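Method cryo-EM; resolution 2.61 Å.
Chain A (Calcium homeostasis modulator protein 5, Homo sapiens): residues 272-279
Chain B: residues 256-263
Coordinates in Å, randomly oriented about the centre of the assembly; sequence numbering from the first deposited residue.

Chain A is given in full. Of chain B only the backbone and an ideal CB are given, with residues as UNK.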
# COMPACT_ATOMS: atom_id res chain seq x y z
N HIS A 272 -32.77 -5.82 56.04
CA HIS A 272 -32.96 -6.23 57.43
C HIS A 272 -32.14 -7.49 57.66
O HIS A 272 -32.22 -8.44 56.88
CB HIS A 272 -34.43 -6.49 57.74
CG HIS A 272 -35.26 -5.25 57.83
ND1 HIS A 272 -36.36 -5.03 57.04
CD2 HIS A 272 -35.13 -4.16 58.62
CE1 HIS A 272 -36.88 -3.85 57.34
NE2 HIS A 272 -36.16 -3.30 58.30
N GLN A 273 -31.37 -7.50 58.74
CA GLN A 273 -30.47 -8.62 58.99
C GLN A 273 -31.16 -9.80 59.67
O GLN A 273 -30.56 -10.88 59.75
CB GLN A 273 -29.27 -8.16 59.82
CG GLN A 273 -29.58 -7.84 61.26
CD GLN A 273 -28.59 -6.87 61.86
OE1 GLN A 273 -27.96 -6.08 61.15
NE2 GLN A 273 -28.43 -6.92 63.17
N SER A 274 -32.39 -9.63 60.16
CA SER A 274 -33.12 -10.75 60.72
C SER A 274 -33.60 -11.70 59.62
O SER A 274 -33.38 -12.91 59.70
CB SER A 274 -34.31 -10.25 61.54
OG SER A 274 -35.14 -9.40 60.77
N GLN A 275 -34.25 -11.16 58.59
CA GLN A 275 -34.63 -11.92 57.40
C GLN A 275 -33.93 -11.26 56.23
O GLN A 275 -34.32 -10.18 55.79
CB GLN A 275 -36.14 -11.91 57.20
CG GLN A 275 -36.94 -12.32 58.42
CD GLN A 275 -37.45 -11.12 59.19
OE1 GLN A 275 -37.57 -10.03 58.65
NE2 GLN A 275 -37.75 -11.33 60.47
N GLN A 276 -32.89 -11.91 55.71
CA GLN A 276 -32.03 -11.27 54.72
C GLN A 276 -32.60 -11.50 53.33
O GLN A 276 -32.50 -12.59 52.76
CB GLN A 276 -30.60 -11.78 54.85
CG GLN A 276 -30.44 -13.27 55.14
CD GLN A 276 -29.05 -13.61 55.61
OE1 GLN A 276 -28.33 -12.76 56.12
NE2 GLN A 276 -28.67 -14.87 55.44
N HIS A 277 -33.20 -10.45 52.77
CA HIS A 277 -33.66 -10.44 51.39
C HIS A 277 -32.83 -9.45 50.60
O HIS A 277 -32.49 -8.38 51.10
CB HIS A 277 -35.14 -10.07 51.32
CG HIS A 277 -36.03 -10.95 52.13
ND1 HIS A 277 -36.79 -10.49 53.18
CD2 HIS A 277 -36.28 -12.28 52.04
CE1 HIS A 277 -37.47 -11.49 53.70
NE2 HIS A 277 -37.18 -12.59 53.03
N TYR A 278 -32.49 -9.81 49.37
CA TYR A 278 -31.56 -9.03 48.58
C TYR A 278 -32.24 -8.14 47.55
O TYR A 278 -31.55 -7.41 46.84
CB TYR A 278 -30.56 -9.96 47.90
CG TYR A 278 -29.71 -10.71 48.88
CD1 TYR A 278 -28.68 -10.07 49.56
CD2 TYR A 278 -29.94 -12.04 49.15
CE1 TYR A 278 -27.91 -10.75 50.47
CE2 TYR A 278 -29.18 -12.73 50.06
CZ TYR A 278 -28.16 -12.08 50.72
OH TYR A 278 -27.40 -12.76 51.62
N SER A 279 -33.57 -8.19 47.45
CA SER A 279 -34.33 -7.25 46.65
C SER A 279 -35.73 -7.19 47.22
O SER A 279 -36.07 -7.91 48.16
CB SER A 279 -34.36 -7.63 45.17
OG SER A 279 -34.94 -8.90 44.98
N UNK B 256 -29.01 -20.58 52.41
CA UNK B 256 -27.96 -19.58 52.37
C UNK B 256 -27.28 -19.55 53.73
O UNK B 256 -27.88 -19.98 54.73
CB UNK B 256 -28.51 -18.20 52.00
N UNK B 257 -26.03 -19.09 53.81
CA UNK B 257 -25.40 -18.92 55.12
C UNK B 257 -26.09 -17.84 55.94
O UNK B 257 -26.63 -16.88 55.41
CB UNK B 257 -23.92 -18.58 54.96
N UNK B 258 -26.06 -18.02 57.26
CA UNK B 258 -26.75 -17.10 58.16
C UNK B 258 -25.98 -15.79 58.27
O UNK B 258 -24.90 -15.61 57.71
CB UNK B 258 -26.93 -17.73 59.54
N UNK B 259 -26.56 -14.85 59.03
CA UNK B 259 -25.91 -13.56 59.20
C UNK B 259 -24.68 -13.66 60.09
O UNK B 259 -23.72 -12.92 59.90
CB UNK B 259 -26.90 -12.55 59.78
N UNK B 260 -24.69 -14.59 61.05
CA UNK B 260 -23.53 -14.75 61.92
C UNK B 260 -22.37 -15.42 61.20
O UNK B 260 -21.22 -15.25 61.60
CB UNK B 260 -23.91 -15.56 63.16
N UNK B 261 -22.64 -16.17 60.13
CA UNK B 261 -21.57 -16.77 59.35
C UNK B 261 -21.03 -15.82 58.30
O UNK B 261 -19.86 -15.94 57.90
CB UNK B 261 -22.06 -18.06 58.68
N UNK B 262 -21.85 -14.89 57.81
CA UNK B 262 -21.36 -13.89 56.87
C UNK B 262 -20.42 -12.90 57.54
O UNK B 262 -19.43 -12.48 56.95
CB UNK B 262 -22.53 -13.14 56.23
N UNK B 263 -20.72 -12.52 58.79
CA UNK B 263 -19.91 -11.53 59.48
C UNK B 263 -18.65 -12.13 60.08
O UNK B 263 -17.66 -11.42 60.25
CB UNK B 263 -20.73 -10.85 60.58

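Chain A runs past chain B as a segment without regular helix or strand, and it offers three side chains whose CA-to-CB bonds point toward chain B: A:Gln273, A:Gln276 and A:Tyr278. The positions of chain B can be read against these three.

Position 256 has an extended backbone (phi/psi -129/157), and its CA-to-CB bond points toward chain A, with the ideal CB 4.8 Å from A:Gln276 NE2. Nothing charged lies near, and there is room for a side chain to extend, so a flexible aliphatic or a polar residue of medium length would suit. The deposited residue is B:Met256, with all three chi angles in m; it loses some surface to chain A but makes no close contact.

At position 257 the CA-to-CB bond points sideways and the ideal CB has nothing of chain A within 5.5 Å, so chain A hardly restricts the side chain. The phi of -66° admits proline among many others. What chain A reads here is the backbone: the carbonyl O accepts a hydrogen bond from A:Gln276 NE2 at 2.9 Å, with an N-H...acceptor angle of 133°, some way from linear. Being a main-chain acceptor, it depends little on the residue's identity. The residue is B:Pro257, which supplies that carbonyl O; its side chain comes no nearer than 6.0 Å, from B:Pro257 CB to A:Gln276 NE2.

The CA-to-CB bond of position 258 points away, and its phi/psi of -75/177 precedes helical angles from 259 onward. Its carbonyl O receives the backbone N of 262 at 3.1 Å, as expected where a helix begins. Serine, threonine, aspartate or asparagine commonly fill such an N-cap position; B:Thr258, chi1 p, occupies it.

Position 259 is the best-defined site. Its CA lies 6.7 Å from A:Gln273 CA, the closest CA pair in the register. The CA-to-CB bond points toward chain A, and the ideal CB is 3.9 Å from A:Gln276 OE1 and 4.0 Å from A:Gln273 O. Alongside lies the aliphatic part of A:Gln273, which a broad apolar side chain could cover; leucine, methionine or an aromatic would serve. The residue is B:Phe259, chi1 t. A:Gln273 CB sits 3.9 Å from the centroid of the B:Phe259 ring and 5° off its normal, a CH-pi contact over one face. A:Gln276 OE1 lies at the ring edge, near its plane.

Positions 260 and 261 are helical, and their ideal CB atoms reach nothing of chain A. Small helix formers fit, as would many others; they are B:Ala260 and B:Ala261.

The CA-to-CB bond of position 262 points toward chain A, but the ideal CB is 5.8 Å from A:Gln276 OE1 and 6.7 Å from A:Tyr278 OH. A side chain must extend beyond CB to meet them, and a large aromatic or a long polar chain is well placed to reach both. B:Trp262, chi1 m, spans the gap: its NE1 lies 3.9 Å from A:Tyr278 OH, too long for a hydrogen bond, and its CD1 lies 4.2 Å from A:Gln276 OE1.

Position 263 is out of reach, so this stretch of chain A sets no constraint; many helix-compatible residues, polar or charged, would suit. B:Glu263 finds its partners elsewhere in the structure.

Chain B 256-263: MPTFAAWE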
# COMPACT_ATOMS: atom_id res chain seq x y z
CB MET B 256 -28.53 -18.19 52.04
CG MET B 256 -29.10 -18.05 50.65
SD MET B 256 -27.87 -18.30 49.37
CE MET B 256 -27.02 -16.74 49.44
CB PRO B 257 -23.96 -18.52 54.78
CG PRO B 257 -23.94 -18.23 53.34
CD PRO B 257 -25.05 -18.99 52.72
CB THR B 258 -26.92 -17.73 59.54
OG1 THR B 258 -25.64 -18.14 60.03
CG2 THR B 258 -27.82 -18.94 59.46
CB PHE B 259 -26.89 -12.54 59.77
CG PHE B 259 -26.34 -11.15 59.83
CD1 PHE B 259 -26.08 -10.45 58.67
CD2 PHE B 259 -26.08 -10.55 61.04
CE1 PHE B 259 -25.56 -9.18 58.71
CE2 PHE B 259 -25.56 -9.27 61.10
CZ PHE B 259 -25.30 -8.59 59.93
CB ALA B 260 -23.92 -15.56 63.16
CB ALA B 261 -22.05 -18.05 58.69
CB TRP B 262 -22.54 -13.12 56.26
CG TRP B 262 -23.22 -13.73 55.07
CD1 TRP B 262 -24.50 -14.15 55.01
CD2 TRP B 262 -22.67 -13.93 53.77
NE1 TRP B 262 -24.79 -14.62 53.76
CE2 TRP B 262 -23.68 -14.49 52.98
CE3 TRP B 262 -21.42 -13.70 53.19
CZ2 TRP B 262 -23.49 -14.82 51.65
CZ3 TRP B 262 -21.23 -14.03 51.88
CH2 TRP B 262 -22.26 -14.59 51.12
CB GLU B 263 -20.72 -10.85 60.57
CG GLU B 263 -21.97 -10.14 60.08
CD GLU B 263 -21.69 -9.05 59.06
OE1 GLU B 263 -21.17 -7.99 59.45
OE2 GLU B 263 -22.00 -9.26 57.86
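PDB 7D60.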